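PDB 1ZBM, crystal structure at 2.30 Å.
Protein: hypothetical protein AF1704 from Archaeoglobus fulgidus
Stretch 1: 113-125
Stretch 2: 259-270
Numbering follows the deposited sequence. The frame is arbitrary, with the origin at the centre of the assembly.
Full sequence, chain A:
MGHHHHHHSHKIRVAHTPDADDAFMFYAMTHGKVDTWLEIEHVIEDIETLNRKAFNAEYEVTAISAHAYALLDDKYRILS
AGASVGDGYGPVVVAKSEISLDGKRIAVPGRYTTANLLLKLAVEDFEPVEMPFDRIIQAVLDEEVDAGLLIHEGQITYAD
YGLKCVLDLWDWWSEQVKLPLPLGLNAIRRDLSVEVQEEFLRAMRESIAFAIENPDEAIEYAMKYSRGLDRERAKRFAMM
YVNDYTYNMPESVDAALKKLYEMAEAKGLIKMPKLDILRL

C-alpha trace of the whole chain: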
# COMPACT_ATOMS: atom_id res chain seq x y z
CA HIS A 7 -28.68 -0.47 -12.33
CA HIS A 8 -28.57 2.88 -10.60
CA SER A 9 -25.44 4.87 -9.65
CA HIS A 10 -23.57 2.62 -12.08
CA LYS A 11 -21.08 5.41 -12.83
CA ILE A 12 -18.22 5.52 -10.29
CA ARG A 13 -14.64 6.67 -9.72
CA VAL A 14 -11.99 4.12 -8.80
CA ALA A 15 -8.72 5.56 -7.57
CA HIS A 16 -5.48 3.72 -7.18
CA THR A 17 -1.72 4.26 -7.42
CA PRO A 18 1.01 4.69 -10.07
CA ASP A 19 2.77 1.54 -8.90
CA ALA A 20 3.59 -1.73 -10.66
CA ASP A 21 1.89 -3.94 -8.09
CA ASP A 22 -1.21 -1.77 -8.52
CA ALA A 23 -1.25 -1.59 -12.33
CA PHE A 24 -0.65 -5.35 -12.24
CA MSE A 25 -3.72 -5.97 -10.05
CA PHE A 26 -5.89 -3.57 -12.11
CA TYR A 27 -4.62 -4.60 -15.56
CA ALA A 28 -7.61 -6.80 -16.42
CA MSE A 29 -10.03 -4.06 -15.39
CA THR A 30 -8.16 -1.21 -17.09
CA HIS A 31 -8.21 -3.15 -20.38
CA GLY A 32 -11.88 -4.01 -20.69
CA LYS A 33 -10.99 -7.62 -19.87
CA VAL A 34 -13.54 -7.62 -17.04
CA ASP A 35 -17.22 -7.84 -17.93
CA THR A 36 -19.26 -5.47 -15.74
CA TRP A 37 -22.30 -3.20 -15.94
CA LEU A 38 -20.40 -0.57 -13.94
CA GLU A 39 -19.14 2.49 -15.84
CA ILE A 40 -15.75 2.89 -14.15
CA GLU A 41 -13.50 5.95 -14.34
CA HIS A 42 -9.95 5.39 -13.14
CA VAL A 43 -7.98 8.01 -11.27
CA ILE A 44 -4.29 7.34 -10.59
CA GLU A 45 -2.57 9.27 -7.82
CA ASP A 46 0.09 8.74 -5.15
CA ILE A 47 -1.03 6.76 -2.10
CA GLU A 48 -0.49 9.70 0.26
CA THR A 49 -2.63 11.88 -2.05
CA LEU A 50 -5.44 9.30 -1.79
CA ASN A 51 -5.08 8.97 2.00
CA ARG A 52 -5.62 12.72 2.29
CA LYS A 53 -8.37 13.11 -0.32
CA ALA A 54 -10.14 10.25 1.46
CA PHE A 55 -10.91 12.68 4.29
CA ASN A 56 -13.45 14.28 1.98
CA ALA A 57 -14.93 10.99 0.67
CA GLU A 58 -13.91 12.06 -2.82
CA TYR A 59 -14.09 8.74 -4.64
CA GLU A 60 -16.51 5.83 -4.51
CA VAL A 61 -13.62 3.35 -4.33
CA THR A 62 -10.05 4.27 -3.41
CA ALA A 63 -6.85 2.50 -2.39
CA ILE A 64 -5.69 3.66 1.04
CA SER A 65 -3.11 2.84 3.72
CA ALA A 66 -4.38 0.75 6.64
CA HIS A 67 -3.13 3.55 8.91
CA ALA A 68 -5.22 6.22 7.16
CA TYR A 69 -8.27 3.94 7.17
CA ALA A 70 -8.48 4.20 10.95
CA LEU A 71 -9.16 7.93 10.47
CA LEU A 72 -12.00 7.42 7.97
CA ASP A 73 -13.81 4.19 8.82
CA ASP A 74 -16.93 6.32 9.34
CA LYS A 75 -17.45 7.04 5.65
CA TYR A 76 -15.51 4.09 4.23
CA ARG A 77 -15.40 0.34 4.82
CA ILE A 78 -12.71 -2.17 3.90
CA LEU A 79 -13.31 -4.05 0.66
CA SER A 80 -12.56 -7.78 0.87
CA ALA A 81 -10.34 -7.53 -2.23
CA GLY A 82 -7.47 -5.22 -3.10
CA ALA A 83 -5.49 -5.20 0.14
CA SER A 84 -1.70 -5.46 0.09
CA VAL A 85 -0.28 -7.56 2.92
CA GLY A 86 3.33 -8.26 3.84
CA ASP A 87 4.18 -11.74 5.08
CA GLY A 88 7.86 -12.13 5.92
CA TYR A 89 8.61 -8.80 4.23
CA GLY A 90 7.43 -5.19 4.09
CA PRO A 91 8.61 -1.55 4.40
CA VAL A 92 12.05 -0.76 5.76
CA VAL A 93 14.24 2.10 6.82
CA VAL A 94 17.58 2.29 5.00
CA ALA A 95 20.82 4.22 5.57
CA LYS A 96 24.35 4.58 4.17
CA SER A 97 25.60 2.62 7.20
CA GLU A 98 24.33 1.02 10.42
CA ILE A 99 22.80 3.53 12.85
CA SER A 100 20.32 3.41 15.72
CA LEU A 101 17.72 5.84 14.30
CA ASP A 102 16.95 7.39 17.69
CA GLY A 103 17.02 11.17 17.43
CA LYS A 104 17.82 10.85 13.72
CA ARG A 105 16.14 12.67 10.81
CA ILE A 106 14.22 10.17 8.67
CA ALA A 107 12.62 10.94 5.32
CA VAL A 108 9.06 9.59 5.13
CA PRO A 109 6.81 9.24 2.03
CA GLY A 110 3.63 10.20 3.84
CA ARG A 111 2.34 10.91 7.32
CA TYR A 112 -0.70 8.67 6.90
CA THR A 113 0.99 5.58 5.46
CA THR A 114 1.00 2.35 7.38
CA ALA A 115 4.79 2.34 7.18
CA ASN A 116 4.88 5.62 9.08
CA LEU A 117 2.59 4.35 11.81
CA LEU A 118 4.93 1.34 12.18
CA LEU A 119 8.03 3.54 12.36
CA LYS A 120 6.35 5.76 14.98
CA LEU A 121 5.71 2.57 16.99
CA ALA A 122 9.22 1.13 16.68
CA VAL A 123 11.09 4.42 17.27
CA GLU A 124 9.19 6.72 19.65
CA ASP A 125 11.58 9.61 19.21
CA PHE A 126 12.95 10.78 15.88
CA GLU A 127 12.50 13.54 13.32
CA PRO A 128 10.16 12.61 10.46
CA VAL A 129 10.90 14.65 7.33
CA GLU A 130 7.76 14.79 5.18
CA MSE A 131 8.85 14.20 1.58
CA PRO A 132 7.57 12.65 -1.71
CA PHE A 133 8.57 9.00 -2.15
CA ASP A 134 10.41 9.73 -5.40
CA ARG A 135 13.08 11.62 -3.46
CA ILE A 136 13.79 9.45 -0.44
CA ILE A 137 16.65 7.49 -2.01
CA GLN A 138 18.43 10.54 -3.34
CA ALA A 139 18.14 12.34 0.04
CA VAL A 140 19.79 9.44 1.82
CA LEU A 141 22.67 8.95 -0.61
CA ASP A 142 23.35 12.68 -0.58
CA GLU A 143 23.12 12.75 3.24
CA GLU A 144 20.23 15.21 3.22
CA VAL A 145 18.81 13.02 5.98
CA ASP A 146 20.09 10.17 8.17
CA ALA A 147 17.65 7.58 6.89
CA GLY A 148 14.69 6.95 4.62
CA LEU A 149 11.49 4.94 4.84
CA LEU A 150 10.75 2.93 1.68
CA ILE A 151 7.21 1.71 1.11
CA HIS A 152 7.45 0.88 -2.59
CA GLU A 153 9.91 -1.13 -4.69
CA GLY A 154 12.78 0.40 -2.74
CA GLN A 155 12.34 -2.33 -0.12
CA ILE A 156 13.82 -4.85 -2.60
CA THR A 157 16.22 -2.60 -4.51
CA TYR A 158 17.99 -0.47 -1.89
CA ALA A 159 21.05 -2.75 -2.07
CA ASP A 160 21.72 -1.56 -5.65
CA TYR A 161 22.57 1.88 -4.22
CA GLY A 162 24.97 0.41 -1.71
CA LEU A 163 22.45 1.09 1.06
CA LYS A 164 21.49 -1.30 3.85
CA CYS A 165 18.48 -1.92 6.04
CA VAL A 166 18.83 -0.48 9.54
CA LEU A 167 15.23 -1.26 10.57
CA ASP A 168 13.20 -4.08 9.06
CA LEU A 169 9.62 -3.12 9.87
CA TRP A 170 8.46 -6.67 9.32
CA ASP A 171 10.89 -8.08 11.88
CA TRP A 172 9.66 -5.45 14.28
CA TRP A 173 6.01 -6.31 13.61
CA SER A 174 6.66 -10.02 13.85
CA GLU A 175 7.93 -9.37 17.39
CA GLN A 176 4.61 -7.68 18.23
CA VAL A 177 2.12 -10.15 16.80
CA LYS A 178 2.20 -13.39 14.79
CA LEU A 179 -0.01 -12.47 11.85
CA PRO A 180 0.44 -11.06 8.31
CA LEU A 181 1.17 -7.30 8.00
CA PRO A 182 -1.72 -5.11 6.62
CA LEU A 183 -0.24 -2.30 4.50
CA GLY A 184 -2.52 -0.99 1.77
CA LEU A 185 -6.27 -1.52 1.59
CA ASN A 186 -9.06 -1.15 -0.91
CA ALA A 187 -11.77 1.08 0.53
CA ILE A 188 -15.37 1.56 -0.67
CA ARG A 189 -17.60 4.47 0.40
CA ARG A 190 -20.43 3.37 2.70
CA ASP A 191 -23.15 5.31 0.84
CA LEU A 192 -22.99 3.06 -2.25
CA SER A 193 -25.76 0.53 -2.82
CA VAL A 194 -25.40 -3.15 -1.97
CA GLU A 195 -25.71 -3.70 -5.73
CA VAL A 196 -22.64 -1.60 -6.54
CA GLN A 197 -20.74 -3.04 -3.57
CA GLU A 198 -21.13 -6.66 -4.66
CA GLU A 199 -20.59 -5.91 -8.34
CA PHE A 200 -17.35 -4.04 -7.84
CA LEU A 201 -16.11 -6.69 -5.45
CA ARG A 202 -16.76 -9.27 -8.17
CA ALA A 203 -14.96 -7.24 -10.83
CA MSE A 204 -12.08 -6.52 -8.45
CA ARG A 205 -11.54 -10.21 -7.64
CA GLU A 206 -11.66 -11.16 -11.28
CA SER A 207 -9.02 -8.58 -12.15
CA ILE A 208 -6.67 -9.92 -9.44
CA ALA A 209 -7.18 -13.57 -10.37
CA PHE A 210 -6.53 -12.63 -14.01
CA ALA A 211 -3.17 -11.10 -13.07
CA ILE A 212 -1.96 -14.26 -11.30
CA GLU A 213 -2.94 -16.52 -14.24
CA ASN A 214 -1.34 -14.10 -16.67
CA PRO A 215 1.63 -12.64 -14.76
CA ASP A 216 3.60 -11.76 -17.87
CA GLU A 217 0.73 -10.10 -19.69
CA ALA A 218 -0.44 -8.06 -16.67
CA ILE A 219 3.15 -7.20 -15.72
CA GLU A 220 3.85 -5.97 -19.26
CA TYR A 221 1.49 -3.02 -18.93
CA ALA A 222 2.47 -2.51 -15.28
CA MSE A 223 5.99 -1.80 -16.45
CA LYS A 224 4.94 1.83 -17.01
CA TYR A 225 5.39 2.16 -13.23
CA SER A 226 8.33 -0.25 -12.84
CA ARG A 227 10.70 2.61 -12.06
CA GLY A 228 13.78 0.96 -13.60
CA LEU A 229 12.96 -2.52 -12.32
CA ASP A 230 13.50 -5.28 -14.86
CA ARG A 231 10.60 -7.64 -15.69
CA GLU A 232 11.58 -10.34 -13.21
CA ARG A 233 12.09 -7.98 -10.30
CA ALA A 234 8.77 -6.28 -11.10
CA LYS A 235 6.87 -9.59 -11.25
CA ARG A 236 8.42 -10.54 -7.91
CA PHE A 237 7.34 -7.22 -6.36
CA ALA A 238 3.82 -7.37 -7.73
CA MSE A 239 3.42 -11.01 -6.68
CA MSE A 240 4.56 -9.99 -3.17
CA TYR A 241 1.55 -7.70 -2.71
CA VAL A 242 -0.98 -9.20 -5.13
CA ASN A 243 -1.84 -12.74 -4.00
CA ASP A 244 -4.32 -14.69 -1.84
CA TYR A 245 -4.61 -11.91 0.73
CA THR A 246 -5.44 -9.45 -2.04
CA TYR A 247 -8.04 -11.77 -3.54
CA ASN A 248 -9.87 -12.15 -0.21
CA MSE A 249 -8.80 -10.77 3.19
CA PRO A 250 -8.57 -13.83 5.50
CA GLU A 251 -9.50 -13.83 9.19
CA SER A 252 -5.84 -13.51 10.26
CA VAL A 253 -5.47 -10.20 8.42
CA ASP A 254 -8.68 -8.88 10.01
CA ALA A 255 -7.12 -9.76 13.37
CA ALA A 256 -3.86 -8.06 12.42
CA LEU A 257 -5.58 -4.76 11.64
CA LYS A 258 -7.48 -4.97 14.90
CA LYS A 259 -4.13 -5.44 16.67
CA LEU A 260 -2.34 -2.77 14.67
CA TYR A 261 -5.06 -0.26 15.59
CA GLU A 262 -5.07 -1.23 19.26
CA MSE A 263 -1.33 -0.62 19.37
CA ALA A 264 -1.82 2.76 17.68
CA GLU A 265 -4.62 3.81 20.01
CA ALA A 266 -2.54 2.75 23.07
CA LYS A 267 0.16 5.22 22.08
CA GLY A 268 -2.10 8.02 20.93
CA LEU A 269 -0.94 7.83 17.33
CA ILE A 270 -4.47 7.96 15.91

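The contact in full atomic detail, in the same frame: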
# COMPACT_ATOMS: atom_id res chain seq x y z
N THR A 113 0.75 6.93 5.95
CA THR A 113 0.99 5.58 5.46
C THR A 113 1.16 4.64 6.62
O THR A 113 1.55 5.03 7.72
CB THR A 113 2.25 5.49 4.64
OG1 THR A 113 3.38 5.66 5.51
CG2 THR A 113 2.25 6.57 3.58
N THR A 114 0.86 3.37 6.36
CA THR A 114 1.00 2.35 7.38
C THR A 114 2.46 2.24 7.82
O THR A 114 2.75 2.02 9.00
CB THR A 114 0.51 1.01 6.83
OG1 THR A 114 -0.89 1.12 6.54
CG2 THR A 114 0.72 -0.10 7.84
N ALA A 115 3.37 2.42 6.87
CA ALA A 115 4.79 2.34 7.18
C ALA A 115 5.20 3.42 8.18
O ALA A 115 6.12 3.23 8.97
CB ALA A 115 5.62 2.48 5.90
N ASN A 116 4.53 4.57 8.14
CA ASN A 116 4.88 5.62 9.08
C ASN A 116 4.40 5.24 10.46
O ASN A 116 5.14 5.37 11.44
CB ASN A 116 4.27 6.95 8.67
CG ASN A 116 5.28 8.07 8.69
OD1 ASN A 116 5.99 8.26 9.70
ND2 ASN A 116 5.39 8.80 7.59
N LEU A 117 3.16 4.77 10.54
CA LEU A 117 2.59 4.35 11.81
C LEU A 117 3.54 3.33 12.46
O LEU A 117 3.87 3.45 13.65
CB LEU A 117 1.21 3.72 11.59
CG LEU A 117 0.50 3.16 12.83
CD1 LEU A 117 0.35 4.25 13.89
CD2 LEU A 117 -0.88 2.62 12.43
N LEU A 118 3.99 2.35 11.68
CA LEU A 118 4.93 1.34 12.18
C LEU A 118 6.22 1.96 12.71
O LEU A 118 6.69 1.61 13.80
CB LEU A 118 5.26 0.32 11.07
CG LEU A 118 4.18 -0.68 10.68
CD1 LEU A 118 4.53 -1.38 9.37
CD2 LEU A 118 3.99 -1.67 11.80
N LEU A 119 6.80 2.88 11.95
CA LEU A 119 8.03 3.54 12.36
C LEU A 119 7.79 4.26 13.69
O LEU A 119 8.57 4.11 14.63
CB LEU A 119 8.48 4.54 11.29
CG LEU A 119 9.76 5.36 11.56
CD1 LEU A 119 10.94 4.43 11.74
CD2 LEU A 119 10.02 6.33 10.40
N LYS A 120 6.71 5.02 13.77
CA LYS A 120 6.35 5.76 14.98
C LYS A 120 6.14 4.83 16.17
O LYS A 120 6.18 5.28 17.31
CB LYS A 120 5.10 6.61 14.72
CG LYS A 120 5.34 7.75 13.71
CD LYS A 120 4.06 8.15 12.99
CE LYS A 120 3.02 8.69 13.94
NZ LYS A 120 1.69 8.78 13.28
N LEU A 121 5.90 3.55 15.92
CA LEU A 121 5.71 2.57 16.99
C LEU A 121 7.03 1.90 17.37
O LEU A 121 7.21 1.50 18.51
CB LEU A 121 4.73 1.48 16.55
CG LEU A 121 3.25 1.83 16.49
CD1 LEU A 121 2.53 0.72 15.75
CD2 LEU A 121 2.68 1.99 17.90
N ALA A 122 7.93 1.77 16.41
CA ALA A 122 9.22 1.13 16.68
C ALA A 122 10.24 2.10 17.26
O ALA A 122 11.07 1.71 18.07
CB ALA A 122 9.75 0.49 15.39
N VAL A 123 10.18 3.36 16.82
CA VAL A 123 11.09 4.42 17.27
C VAL A 123 10.20 5.56 17.76
O VAL A 123 9.65 6.31 16.95
CB VAL A 123 11.98 4.92 16.11
CG1 VAL A 123 13.15 5.74 16.65
CG2 VAL A 123 12.49 3.75 15.30
N GLU A 124 10.06 5.69 19.08
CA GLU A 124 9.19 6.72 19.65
C GLU A 124 9.82 8.08 19.83
O GLU A 124 9.32 8.90 20.60
CB GLU A 124 8.62 6.23 20.98
CG GLU A 124 9.60 5.45 21.82
CD GLU A 124 8.91 4.71 22.93
OE1 GLU A 124 7.95 3.96 22.62
OE2 GLU A 124 9.31 4.88 24.10
N ASP A 125 10.91 8.33 19.12
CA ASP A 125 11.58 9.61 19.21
C ASP A 125 12.56 9.83 18.08
O ASP A 125 13.71 9.41 18.14
CB ASP A 125 12.30 9.73 20.56
CG ASP A 125 11.58 10.67 21.52
OD1 ASP A 125 11.84 10.60 22.74
OD2 ASP A 125 10.76 11.49 21.04
N LYS A 259 -5.31 -5.58 15.81
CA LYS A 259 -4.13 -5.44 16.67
C LYS A 259 -3.37 -4.16 16.37
O LYS A 259 -3.07 -3.37 17.28
CB LYS A 259 -3.19 -6.64 16.47
CG LYS A 259 -1.91 -6.56 17.29
CD LYS A 259 -2.24 -6.53 18.76
CE LYS A 259 -0.99 -6.44 19.61
NZ LYS A 259 -1.39 -6.28 21.04
N LEU A 260 -3.06 -3.96 15.10
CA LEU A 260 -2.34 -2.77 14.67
C LEU A 260 -3.01 -1.52 15.25
O LEU A 260 -2.33 -0.67 15.83
CB LEU A 260 -2.34 -2.68 13.14
CG LEU A 260 -1.85 -1.38 12.51
CD1 LEU A 260 -0.39 -1.13 12.87
CD2 LEU A 260 -2.01 -1.46 10.99
N TYR A 261 -4.33 -1.42 15.10
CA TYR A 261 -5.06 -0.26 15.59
C TYR A 261 -4.98 -0.12 17.10
O TYR A 261 -4.79 0.99 17.62
CB TYR A 261 -6.52 -0.33 15.14
CG TYR A 261 -6.73 -0.19 13.63
CD1 TYR A 261 -7.93 -0.58 13.04
CD2 TYR A 261 -5.72 0.34 12.81
CE1 TYR A 261 -8.13 -0.45 11.66
CE2 TYR A 261 -5.92 0.47 11.43
CZ TYR A 261 -7.13 0.07 10.86
OH TYR A 261 -7.33 0.19 9.51
N GLU A 262 -5.14 -1.23 17.80
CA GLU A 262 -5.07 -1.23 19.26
C GLU A 262 -3.72 -0.65 19.67
O GLU A 262 -3.66 0.23 20.53
CB GLU A 262 -5.24 -2.65 19.79
CG GLU A 262 -6.68 -3.13 19.67
CD GLU A 262 -6.86 -4.61 19.95
OE1 GLU A 262 -8.02 -5.06 19.95
OE2 GLU A 262 -5.85 -5.32 20.15
N MSE A 263 -2.65 -1.13 19.04
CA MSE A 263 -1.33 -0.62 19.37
C MSE A 263 -1.24 0.88 19.11
O MSE A 263 -0.63 1.61 19.88
CB MSE A 263 -0.25 -1.33 18.56
CG MSE A 263 -0.02 -2.77 18.95
SE MSE A 263 1.38 -3.59 17.87
CE MSE A 263 2.91 -2.94 18.86
N ALA A 264 -1.86 1.34 18.02
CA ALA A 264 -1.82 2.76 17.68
C ALA A 264 -2.60 3.60 18.69
O ALA A 264 -2.15 4.66 19.12
CB ALA A 264 -2.36 2.98 16.27
N GLU A 265 -3.78 3.12 19.06
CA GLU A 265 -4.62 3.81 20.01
C GLU A 265 -3.86 3.94 21.34
O GLU A 265 -3.75 5.03 21.91
CB GLU A 265 -5.93 3.03 20.21
CG GLU A 265 -7.17 3.89 20.47
CD GLU A 265 -8.10 4.00 19.26
OE1 GLU A 265 -7.64 4.42 18.17
OE2 GLU A 265 -9.31 3.66 19.39
N ALA A 266 -3.30 2.82 21.81
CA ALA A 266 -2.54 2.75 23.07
C ALA A 266 -1.37 3.72 23.18
O ALA A 266 -0.86 3.95 24.28
CB ALA A 266 -2.03 1.32 23.31
N LYS A 267 -0.94 4.27 22.06
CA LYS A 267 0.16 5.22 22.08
C LYS A 267 -0.29 6.58 21.61
O LYS A 267 0.53 7.48 21.45
CB LYS A 267 1.33 4.73 21.22
CG LYS A 267 2.15 3.61 21.88
CD LYS A 267 3.63 3.98 21.98
CE LYS A 267 3.86 5.18 22.90
NZ LYS A 267 5.30 5.53 23.03
N GLY A 268 -1.59 6.74 21.39
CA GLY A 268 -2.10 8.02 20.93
C GLY A 268 -1.58 8.44 19.57
O GLY A 268 -1.32 9.62 19.33
N LEU A 269 -1.42 7.49 18.66
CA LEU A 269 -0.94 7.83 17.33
C LEU A 269 -2.09 8.19 16.39
O LEU A 269 -1.89 8.91 15.41
CB LEU A 269 -0.11 6.69 16.75
CG LEU A 269 1.38 6.75 17.07
CD1 LEU A 269 1.60 7.23 18.48
CD2 LEU A 269 1.99 5.36 16.87
N ILE A 270 -3.29 7.71 16.72
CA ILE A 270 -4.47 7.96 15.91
C ILE A 270 -5.19 9.25 16.33
O ILE A 270 -4.65 9.98 17.19
CB ILE A 270 -5.47 6.77 15.99
CG1 ILE A 270 -6.32 6.87 17.26
CG2 ILE A 270 -4.73 5.46 16.02
CD1 ILE A 270 -7.75 7.35 17.00

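Two helices, 114-122 and 259-265, cross at 52° with their axes 10.8 Å apart at closest approach, and leucine side chains fill the space between them. The centre of the contact is apolar, with a salt bridge at its margin; 527 Å² is buried in all. Lys 267 and Leu 269, at the end of the second stretch, supply much of its side.

Leu 117, Leu 121 and Leu 269 form the centre. The CA-to-CB bond of Leu 117 points toward the other stretch, and with the t/p rotamer (177°, 57°) its CD2 lies 3.8 Å from CD1 of Leu 260 and its CD1 3.6 Å from CD2 of Leu 269, while both methyls lie near CB of Ala 264, CD1 at 3.8 Å. The small Ala 264 suits a place where a leucine methyl already sits against its CB. One turn later, Leu 121 starts sideways, and its m/t rotamer (-75°, 167°) brings the end of the side chain nearer. Its CD2 packs 3.6 Å from CD2 of Leu 269, and its CD1 sits 4.5 Å from CB of Met 263, a selenomethionine here. Leu 260, also sideways, uses t/p to bring its end nearer.

Leu 269 can join this cluster because the chain turns back: a type I turn runs from Glu 265 to Gly 268, and Leu 269 N bonds to Ala 264 O at 3.0 Å. Gly 268 has phi 63°, a positive value that favours glycine. Leu 269 then points toward the first helix, and its CD2 also meets CB of Lys 120 at 4.0 Å; the aliphatic part of Lys 120 covers Leu 269, and the end of the side chain bends nearer the second stretch.

At the exposed margin, Lys 267 NZ donates to Glu 124 OE1 at 3.1 Å, a salt bridge and the only hydrogen bond between the stretches. Both CA-to-CB bonds point toward the other stretch; Lys 267 bends through an off-rotamer chi2 of -124° and passes its CG 4.3 Å from CD2 of Leu 121.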